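Local coordinates for protein 4-alpha-glucanotransferase (Corynebacterium glutamicum, PDB 5B68) that belongs to the amylomaltase (disproportionating enzyme) family and joins a TIM-barrel-type domain to an N-terminal beta-sandwich domain, at residues A[18-26]-A[413-421]; A[7-18]-A[35-46]. All coordinates share one frame; numbering follows the deposited sequence.

How the interactions relate
Both contacts involve the N-terminal end of the chain, and their centres lie about 21 Å apart. Interaction 2 packs helix 5-13 and its exit loop on helix 32-41. The chain then runs through Thr18, which both contacts share, into strand 19-21 and the turn of interaction 1. That turn rests on the loop between strands 409-413 and 423-424, in the part of the chain that belongs to the TIM-barrel-type family. Strand 481-484 borders both contacts. Interaction 1 is partly buried, with its centre about 23 Å from the centre of the chain; interaction 2 is buried, at about 27 Å. The sulfate ion lies beside Asn45 of interaction 2, where it is probably a crystallisation additive.

Interaction 1: A[18-26]-A[413-421]; sequences TSYTDYKGA and APPDGYNQQ
Tyr23 lays one face of its ring on Pro414. Pro414 CD sits 4.0 Å from the centroid of the Tyr23 ring and 9° off the ring normal, which makes a CH-pi contact. Pro414 CG lies over the same face, nearer Tyr23 CD1. Tyr23 CG stands opposite its own carbonyl carbon (chi1 -81°), and this swings the ring over the proline. Asp416 OD1 lies at the ring edge, near its plane, 3.6 Å from Tyr23 CD2, and is also close to Tyr23 CB. Tyr20 reaches the remaining ring methylene, with its CE1 4.0 Å from Pro414 CB. The tyrosines belong to a beta hairpin of strands 19-21 and 27-29, whose type I turn runs from Asp22 to Gly25. Asp22 props this turn from inside. Its CG is tucked between its backbone N and carbonyl carbon, and OD1 takes a bond from Ala26 N at 2.6 Å, met 42° out of the carboxylate plane. Lys24 N gives the same oxygen a weak second bond. Across the contact, Tyr23 N makes a weak hydrogen bond of 3.2 Å to Pro415 O. The Lys24 chain runs along Pro415 toward Gln420, where NZ lies 3.8 Å from Gln420 CG. NZ is also near Asp416 O, in a weak bond of doubtful geometry. Tyr482 of strand 481-484 touches both Tyr23 and Pro414.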
loop_
_atom_site.group_PDB
_atom_site.type_symbol
_atom_site.label_atom_id
_atom_site.label_comp_id
_atom_site.label_asym_id
_atom_site.label_seq_id
_atom_site.Cartn_x
_atom_site.Cartn_y
_atom_site.Cartn_z
ATOM N N THR A 18 -5.129 23.496 -11.489
ATOM C CA THR A 18 -4.727 24.943 -11.393
ATOM C C THR A 18 -5.222 25.643 -10.123
ATOM O O THR A 18 -4.887 26.813 -9.860
ATOM C CB THR A 18 -5.245 25.722 -12.590
ATOM O OG1 THR A 18 -6.675 25.692 -12.617
ATOM C CG2 THR A 18 -4.693 25.120 -13.912
ATOM N N SER A 19 -6.092 24.958 -9.387
ATOM C CA SER A 19 -6.441 25.398 -8.033
ATOM C C SER A 19 -6.942 24.206 -7.241
ATOM O O SER A 19 -7.260 23.189 -7.820
ATOM C CB SER A 19 -7.579 26.430 -8.108
ATOM O OG SER A 19 -8.691 25.877 -8.796
ATOM N N TYR A 20 -7.071 24.360 -5.932
ATOM C CA TYR A 20 -7.605 23.263 -5.088
ATOM C C TYR A 20 -8.106 23.820 -3.751
ATOM O O TYR A 20 -7.879 25.010 -3.436
ATOM C CB TYR A 20 -6.531 22.164 -4.903
ATOM C CG TYR A 20 -5.292 22.620 -4.243
ATOM C CD1 TYR A 20 -5.159 22.562 -2.873
ATOM C CD2 TYR A 20 -4.212 23.109 -4.989
ATOM C CE1 TYR A 20 -4.007 23.019 -2.243
ATOM C CE2 TYR A 20 -3.067 23.536 -4.370
ATOM C CZ TYR A 20 -2.973 23.510 -3.014
ATOM O OH TYR A 20 -1.850 23.966 -2.422
ATOM N N THR A 21 -8.748 22.964 -2.983
ATOM C CA THR A 21 -9.065 23.286 -1.629
ATOM C C THR A 21 -8.161 22.430 -0.773
ATOM O O THR A 21 -7.970 21.252 -1.031
ATOM C CB THR A 21 -10.525 23.010 -1.303
ATOM O OG1 THR A 21 -11.344 23.727 -2.227
ATOM C CG2 THR A 21 -10.831 23.479 0.097
ATOM N N ASP A 22 -7.560 23.050 0.221
ATOM C CA ASP A 22 -6.639 22.336 1.084
ATOM C C ASP A 22 -7.379 21.491 2.118
ATOM O O ASP A 22 -8.604 21.418 2.129
ATOM C CB ASP A 22 -5.666 23.296 1.757
ATOM C CG ASP A 22 -6.351 24.254 2.694
ATOM O OD1 ASP A 22 -7.543 24.046 2.989
ATOM O OD2 ASP A 22 -5.685 25.204 3.123
ATOM N N TYR A 23 -6.615 20.803 2.952
ATOM C CA TYR A 23 -7.183 19.965 3.986
ATOM C C TYR A 23 -7.814 20.765 5.126
ATOM O O TYR A 23 -8.448 20.204 6.001
ATOM C CB TYR A 23 -6.157 18.954 4.485
ATOM C CG TYR A 23 -6.022 17.736 3.599
ATOM C CD1 TYR A 23 -6.803 17.577 2.477
ATOM C CD2 TYR A 23 -5.105 16.750 3.891
ATOM C CE1 TYR A 23 -6.678 16.471 1.679
ATOM C CE2 TYR A 23 -4.979 15.638 3.092
ATOM C CZ TYR A 23 -5.771 15.511 1.990
ATOM O OH TYR A 23 -5.650 14.409 1.203
ATOM N N LYS A 24 -7.620 22.074 5.126
ATOM C CA LYS A 24 -8.301 22.937 6.077
ATOM C C LYS A 24 -9.412 23.751 5.415
ATOM O O LYS A 24 -9.956 24.662 6.012
ATOM C CB LYS A 24 -7.317 23.835 6.801
ATOM C CG LYS A 24 -6.824 24.999 5.980
ATOM C CD LYS A 24 -5.599 25.611 6.615
ATOM C CE LYS A 24 -4.555 24.556 6.900
ATOM N NZ LYS A 24 -3.311 25.147 7.446
ATOM N N GLY A 25 -9.724 23.431 4.166
ATOM C CA GLY A 25 -10.849 24.038 3.480
ATOM C C GLY A 25 -10.658 25.398 2.833
ATOM O O GLY A 25 -11.627 26.047 2.454
ATOM N N ALA A 26 -9.413 25.840 2.744
ATOM C CA ALA A 26 -9.029 27.071 2.056
ATOM C C ALA A 26 -8.936 26.940 0.516
ATOM O O ALA A 26 -8.571 25.885 0.017
ATOM C CB ALA A 26 -7.712 27.556 2.624
ATOM N N ALA A 413 0.941 15.923 0.903
ATOM C CA ALA A 413 -0.386 16.320 1.345
ATOM C C ALA A 413 -0.458 17.852 1.555
ATOM O O ALA A 413 0.505 18.471 1.969
ATOM C CB ALA A 413 -0.683 15.585 2.607
ATOM N N PRO A 414 -1.577 18.490 1.158
ATOM C CA PRO A 414 -1.570 19.939 1.280
ATOM C C PRO A 414 -1.728 20.283 2.775
ATOM O O PRO A 414 -2.118 19.396 3.565
ATOM C CB PRO A 414 -2.806 20.406 0.504
ATOM C CG PRO A 414 -3.692 19.204 0.441
ATOM C CD PRO A 414 -2.815 17.971 0.572
ATOM N N PRO A 415 -1.587 21.550 3.098
ATOM C CA PRO A 415 -1.615 22.008 4.478
ATOM C C PRO A 415 -2.931 21.670 5.154
ATOM O O PRO A 415 -3.979 21.585 4.543
ATOM C CB PRO A 415 -1.435 23.509 4.337
ATOM C CG PRO A 415 -0.593 23.651 3.128
ATOM C CD PRO A 415 -0.975 22.537 2.204
ATOM N N ASP A 416 -2.807 21.447 6.450
ATOM C CA ASP A 416 -3.733 20.742 7.307
ATOM C C ASP A 416 -4.032 21.655 8.460
ATOM O O ASP A 416 -3.313 22.625 8.664
ATOM C CB ASP A 416 -2.996 19.553 7.902
ATOM C CG ASP A 416 -3.729 18.273 7.749
ATOM O OD1 ASP A 416 -4.828 18.278 7.172
ATOM O OD2 ASP A 416 -3.201 17.253 8.217
ATOM N N GLY A 417 -5.097 21.383 9.203
ATOM C CA GLY A 417 -5.269 22.103 10.445
ATOM C C GLY A 417 -4.094 21.737 11.333
ATOM O O GLY A 417 -3.422 22.613 11.872
ATOM N N TYR A 418 -3.816 20.439 11.435
ATOM C CA TYR A 418 -2.678 19.931 12.201
ATOM C C TYR A 418 -1.277 20.199 11.647
ATOM O O TYR A 418 -0.401 20.646 12.370
ATOM C CB TYR A 418 -2.835 18.432 12.391
ATOM C CG TYR A 418 -1.692 17.792 13.125
ATOM C CD1 TYR A 418 -1.189 18.355 14.288
ATOM C CD2 TYR A 418 -1.117 16.620 12.658
ATOM C CE1 TYR A 418 -0.139 17.766 14.962
ATOM C CE2 TYR A 418 -0.072 16.023 13.324
ATOM C CZ TYR A 418 0.412 16.597 14.472
ATOM O OH TYR A 418 1.449 15.992 15.128
ATOM N N ASN A 419 -1.046 19.818 10.394
ATOM C CA ASN A 419 0.240 20.072 9.763
ATOM C C ASN A 419 0.094 21.353 8.994
ATOM O O ASN A 419 -0.467 21.367 7.911
ATOM C CB ASN A 419 0.589 18.961 8.779
ATOM C CG ASN A 419 1.112 17.716 9.450
ATOM O OD1 ASN A 419 2.261 17.658 9.863
ATOM N ND2 ASN A 419 0.280 16.697 9.517
ATOM N N GLN A 420 0.601 22.436 9.549
ATOM C CA GLN A 420 0.405 23.744 8.943
ATOM C C GLN A 420 1.120 23.981 7.630
ATOM O O GLN A 420 0.709 24.825 6.856
ATOM C CB GLN A 420 0.622 24.893 9.932
ATOM C CG GLN A 420 -0.316 26.059 9.685
ATOM C CD GLN A 420 -1.015 26.539 10.944
ATOM O OE1 GLN A 420 -1.962 25.921 11.423
ATOM N NE2 GLN A 420 -0.544 27.643 11.479
ATOM N N GLN A 421 2.238 23.306 7.428
ATOM C CA GLN A 421 2.946 23.412 6.167
ATOM C C GLN A 421 2.713 22.212 5.238
ATOM O O GLN A 421 3.385 22.069 4.238
ATOM C CB GLN A 421 4.432 23.650 6.400
ATOM C CG GLN A 421 4.972 22.956 7.629
ATOM C CD GLN A 421 5.552 23.923 8.640
ATOM O OE1 GLN A 421 6.752 23.925 8.894
ATOM N NE2 GLN A 421 4.699 24.749 9.216
#

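Interaction 2: A[7-18]-A[35-46]. With SO4 (sulfate ion), chain G.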
loop_
_atom_site.group_PDB
_atom_site.type_symbol
_atom_site.label_atom_id
_atom_site.label_comp_id
_atom_site.label_asym_id
_atom_site.label_seq_id
_atom_site.Cartn_x
_atom_site.Cartn_y
_atom_site.Cartn_z
ATOM N N LEU A 7 -1.360 28.770 -20.076
ATOM C CA LEU A 7 -0.852 27.862 -19.081
ATOM C C LEU A 7 -1.949 26.960 -18.489
ATOM O O LEU A 7 -1.746 25.758 -18.313
ATOM C CB LEU A 7 -0.166 28.596 -17.921
ATOM C CG LEU A 7 1.292 28.415 -17.597
ATOM C CD1 LEU A 7 1.534 28.925 -16.166
ATOM C CD2 LEU A 7 1.748 26.978 -17.751
ATOM N N ASN A 8 -3.095 27.525 -18.185
ATOM C CA ASN A 8 -4.276 26.729 -17.764
ATOM C C ASN A 8 -4.703 25.718 -18.820
ATOM O O ASN A 8 -5.023 24.554 -18.497
ATOM C CB ASN A 8 -5.492 27.626 -17.456
ATOM C CG ASN A 8 -5.327 28.399 -16.175
ATOM O OD1 ASN A 8 -4.469 28.105 -15.376
ATOM N ND2 ASN A 8 -6.119 29.456 -16.021
ATOM N N GLU A 9 -4.658 26.123 -20.080
ATOM C CA GLU A 9 -5.032 25.225 -21.138
ATOM C C GLU A 9 -4.082 24.042 -21.148
ATOM O O GLU A 9 -4.537 22.889 -21.259
ATOM C CB GLU A 9 -5.027 25.913 -22.502
ATOM C CG GLU A 9 -5.691 25.100 -23.612
ATOM C CD GLU A 9 -5.745 25.832 -24.963
ATOM O OE1 GLU A 9 -6.102 25.188 -25.946
ATOM O OE2 GLU A 9 -5.439 27.030 -25.047
ATOM N N LEU A 10 -2.809 24.322 -20.997
ATOM C CA LEU A 10 -1.812 23.276 -21.022
ATOM C C LEU A 10 -1.902 22.367 -19.813
ATOM O O LEU A 10 -1.857 21.158 -19.928
ATOM C CB LEU A 10 -0.439 23.889 -21.138
ATOM C CG LEU A 10 0.741 22.937 -21.371
ATOM C CD1 LEU A 10 0.663 22.102 -22.651
ATOM C CD2 LEU A 10 2.003 23.750 -21.379
ATOM N N ALA A 11 -2.000 22.978 -18.641
ATOM C CA ALA A 11 -2.222 22.231 -17.411
ATOM C C ALA A 11 -3.425 21.280 -17.531
ATOM O O ALA A 11 -3.298 20.107 -17.129
ATOM C CB ALA A 11 -2.454 23.228 -16.243
ATOM N N ASP A 12 -4.561 21.740 -18.050
ATOM C CA ASP A 12 -5.722 20.880 -18.255
ATOM C C ASP A 12 -5.437 19.663 -19.113
ATOM O O ASP A 12 -5.906 18.577 -18.792
ATOM C CB ASP A 12 -6.902 21.613 -18.918
ATOM C CG ASP A 12 -7.531 22.642 -18.025
ATOM O OD1 ASP A 12 -7.300 22.697 -16.796
ATOM O OD2 ASP A 12 -8.209 23.493 -18.616
ATOM N N LEU A 13 -4.660 19.823 -20.183
ATOM C CA LEU A 13 -4.384 18.665 -21.109
ATOM C C LEU A 13 -3.542 17.573 -20.422
ATOM O O LEU A 13 -3.637 16.380 -20.734
ATOM C CB LEU A 13 -3.633 19.137 -22.338
ATOM C CG LEU A 13 -4.444 20.064 -23.257
ATOM C CD1 LEU A 13 -3.476 20.600 -24.295
ATOM C CD2 LEU A 13 -5.658 19.390 -23.869
ATOM N N TYR A 14 -2.719 18.005 -19.477
ATOM C CA TYR A 14 -1.887 17.088 -18.673
ATOM C C TYR A 14 -2.436 16.701 -17.322
ATOM O O TYR A 14 -1.791 15.992 -16.588
ATOM C CB TYR A 14 -0.493 17.701 -18.555
ATOM C CG TYR A 14 0.282 17.570 -19.832
ATOM C CD1 TYR A 14 0.968 16.384 -20.138
ATOM C CD2 TYR A 14 0.313 18.617 -20.773
ATOM C CE1 TYR A 14 1.647 16.262 -21.320
ATOM C CE2 TYR A 14 1.021 18.503 -21.937
ATOM C CZ TYR A 14 1.683 17.328 -22.209
ATOM O OH TYR A 14 2.381 17.264 -23.390
ATOM N N GLY A 15 -3.657 17.139 -17.008
ATOM C CA GLY A 15 -4.278 16.796 -15.763
ATOM C C GLY A 15 -3.648 17.416 -14.529
ATOM O O GLY A 15 -3.730 16.829 -13.433
ATOM N N VAL A 16 -3.133 18.635 -14.660
ATOM C CA VAL A 16 -2.480 19.292 -13.570
ATOM C C VAL A 16 -3.471 20.303 -13.070
ATOM O O VAL A 16 -3.951 21.142 -13.850
ATOM C CB VAL A 16 -1.191 19.968 -13.995
ATOM C CG1 VAL A 16 -0.536 20.672 -12.792
ATOM C CG2 VAL A 16 -0.238 18.948 -14.620
ATOM N N ALA A 17 -3.828 20.194 -11.802
ATOM C CA ALA A 17 -4.852 21.126 -11.228
ATOM C C ALA A 17 -4.284 22.533 -11.133
ATOM O O ALA A 17 -3.129 22.766 -10.687
ATOM C CB ALA A 17 -5.283 20.667 -9.837
ATOM N N THR A 18 -5.129 23.496 -11.489
ATOM C CA THR A 18 -4.727 24.943 -11.393
ATOM C C THR A 18 -5.222 25.643 -10.123
ATOM O O THR A 18 -4.887 26.813 -9.860
ATOM C CB THR A 18 -5.245 25.722 -12.590
ATOM O OG1 THR A 18 -6.675 25.692 -12.617
ATOM C CG2 THR A 18 -4.693 25.120 -13.912
ATOM N N LEU A 35 2.880 25.365 -11.782
ATOM C CA LEU A 35 2.361 24.722 -12.977
ATOM C C LEU A 35 3.501 24.352 -13.922
ATOM O O LEU A 35 3.563 23.239 -14.422
ATOM C CB LEU A 35 1.364 25.612 -13.689
ATOM C CG LEU A 35 0.024 25.818 -12.944
ATOM C CD1 LEU A 35 -0.850 26.805 -13.719
ATOM C CD2 LEU A 35 -0.745 24.524 -12.596
ATOM N N VAL A 36 4.362 25.313 -14.183
ATOM C CA VAL A 36 5.491 25.083 -15.057
ATOM C C VAL A 36 6.368 23.974 -14.535
ATOM O O VAL A 36 6.825 23.125 -15.336
ATOM C CB VAL A 36 6.277 26.422 -15.292
ATOM C CG1 VAL A 36 7.573 26.182 -16.005
ATOM C CG2 VAL A 36 5.417 27.419 -16.067
ATOM N N LYS A 37 6.678 23.963 -13.239
ATOM C CA LYS A 37 7.626 22.950 -12.723
ATOM C C LYS A 37 6.997 21.533 -12.734
ATOM O O LYS A 37 7.666 20.568 -13.002
ATOM C CB LYS A 37 8.077 23.275 -11.303
ATOM C CG LYS A 37 9.069 24.416 -11.334
ATOM C CD LYS A 37 9.335 24.976 -9.955
ATOM C CE LYS A 37 10.582 25.860 -10.012
ATOM N NZ LYS A 37 10.595 26.719 -8.773
ATOM N N ILE A 38 5.708 21.446 -12.476
ATOM C CA ILE A 38 5.034 20.140 -12.525
ATOM C C ILE A 38 4.900 19.707 -13.989
ATOM O O ILE A 38 5.186 18.576 -14.283
ATOM C CB ILE A 38 3.663 20.166 -11.830
ATOM C CG1 ILE A 38 3.876 20.485 -10.346
ATOM C CG2 ILE A 38 2.938 18.799 -11.982
ATOM C CD1 ILE A 38 4.821 19.551 -9.655
ATOM N N LEU A 39 4.570 20.612 -14.898
ATOM C CA LEU A 39 4.567 20.248 -16.339
ATOM C C LEU A 39 5.926 19.734 -16.821
ATOM O O LEU A 39 6.008 18.733 -17.509
ATOM C CB LEU A 39 4.089 21.408 -17.171
ATOM C CG LEU A 39 2.587 21.642 -17.007
ATOM C CD1 LEU A 39 2.163 23.021 -17.514
ATOM C CD2 LEU A 39 1.780 20.618 -17.787
ATOM N N ARG A 40 6.984 20.398 -16.405
ATOM C CA ARG A 40 8.344 19.956 -16.737
ATOM C C ARG A 40 8.704 18.613 -16.111
ATOM O O ARG A 40 9.281 17.735 -16.819
ATOM C CB ARG A 40 9.340 21.032 -16.327
ATOM C CG ARG A 40 9.352 22.268 -17.227
ATOM C CD ARG A 40 10.271 23.407 -16.707
ATOM N NE ARG A 40 11.606 22.925 -16.385
ATOM C CZ ARG A 40 12.498 22.434 -17.259
ATOM N NH1 ARG A 40 13.680 22.018 -16.804
ATOM N NH2 ARG A 40 12.252 22.329 -18.571
ATOM N N ALA A 41 8.236 18.388 -14.862
ATOM C CA ALA A 41 8.398 17.077 -14.217
ATOM C C ALA A 41 7.676 15.978 -15.014
ATOM O O ALA A 41 8.080 14.825 -15.029
ATOM C CB ALA A 41 7.895 17.166 -12.781
ATOM N N LEU A 42 6.603 16.347 -15.704
ATOM C CA LEU A 42 5.882 15.380 -16.585
ATOM C C LEU A 42 6.503 15.285 -17.957
ATOM O O LEU A 42 5.935 14.636 -18.842
ATOM C CB LEU A 42 4.411 15.797 -16.677
ATOM C CG LEU A 42 3.616 15.688 -15.391
ATOM C CD1 LEU A 42 2.218 16.229 -15.650
ATOM C CD2 LEU A 42 3.617 14.307 -14.752
ATOM N N GLY A 43 7.658 15.910 -18.170
ATOM C CA GLY A 43 8.348 15.831 -19.444
ATOM C C GLY A 43 7.941 16.909 -20.477
ATOM O O GLY A 43 8.357 16.836 -21.632
ATOM N N VAL A 44 7.185 17.938 -20.067
ATOM C CA VAL A 44 6.807 18.956 -20.997
ATOM C C VAL A 44 8.006 19.903 -21.171
ATOM O O VAL A 44 8.552 20.421 -20.183
ATOM C CB VAL A 44 5.532 19.702 -20.578
ATOM C CG1 VAL A 44 5.161 20.726 -21.630
ATOM C CG2 VAL A 44 4.339 18.706 -20.344
ATOM N N ASN A 45 8.432 20.061 -22.412
ATOM C CA ASN A 45 9.558 20.934 -22.748
ATOM C C ASN A 45 9.155 22.451 -22.709
ATOM O O ASN A 45 8.650 22.989 -23.681
ATOM C CB ASN A 45 10.082 20.503 -24.115
ATOM C CG ASN A 45 11.320 21.269 -24.543
ATOM O OD1 ASN A 45 11.817 22.115 -23.828
ATOM N ND2 ASN A 45 11.823 20.952 -25.732
ATOM N N LEU A 46 9.365 23.061 -21.552
ATOM C CA LEU A 46 9.187 24.475 -21.315
ATOM C C LEU A 46 10.496 24.932 -20.730
ATOM O O LEU A 46 11.161 24.174 -20.046
ATOM C CB LEU A 46 8.116 24.734 -20.277
ATOM C CG LEU A 46 6.702 24.261 -20.534
ATOM C CD1 LEU A 46 5.886 24.451 -19.273
ATOM C CD2 LEU A 46 6.121 25.048 -21.683
HETATM S S SO4 G . 9.336 19.115 -27.733
HETATM O O1 SO4 G . 8.264 18.400 -27.005
HETATM O O2 SO4 G . 9.267 18.743 -29.182
HETATM O O3 SO4 G . 9.144 20.575 -27.654
HETATM O O4 SO4 G . 10.587 18.609 -27.060
#
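Leu35 and Leu39 of helix 32-41 push their methyls against helix 5-13 and the loop that leaves it. The two helices pack against each other; the axes of 7-13 and 35-41 come within 10.7 Å and are inclined at 37°. Leu39 works with both branches. Its CD1 lies 3.9 Å from Leu10 CD2 and also meets Leu7 CD2, while its CD2 rests 3.8 Å from Tyr14 CB. Leu35 CD1 meets Leu7 CD1, and its CD2 lies beside Val16 CG1 and 3.5 Å from Ala17 O. Val16 likewise splits its methyls. CG1, opposite the backbone N (chi1 179°), reaches Leu35 and Ile38; CG2 reaches Leu42 CD1 at 3.8 Å. The Tyr14 ring takes Val44 CG2 over one face, 3.6 Å from its centroid and offset toward the rim, in a CH-pi contact. Phe64 of helix 54-69 meets the same ring edge-to-face.

Both helices end in Schellman motifs, which set the course of the chain at Val16 and Val44. Gly15 turns the first chain at positive phi, and Val16 N bonds back to Ala11 O. Gly43 does the same for the second, where Val44 N bonds to Leu39 O at 2.9 Å and brings Val44 to the tyrosine. Farther out, strand 481-484 binds the exit loop: its Thr481 OG1 is hydrogen-bonded to Ala17 O, and Tyr482 pairs with Ala17 through the backbone. At the surface a sulfate ion is held by Arg59, Gln60, Arg67 and Asn45. Asn45 ND2 gives SO4 O4 a nearly straight bond of 3.0 Å (168°).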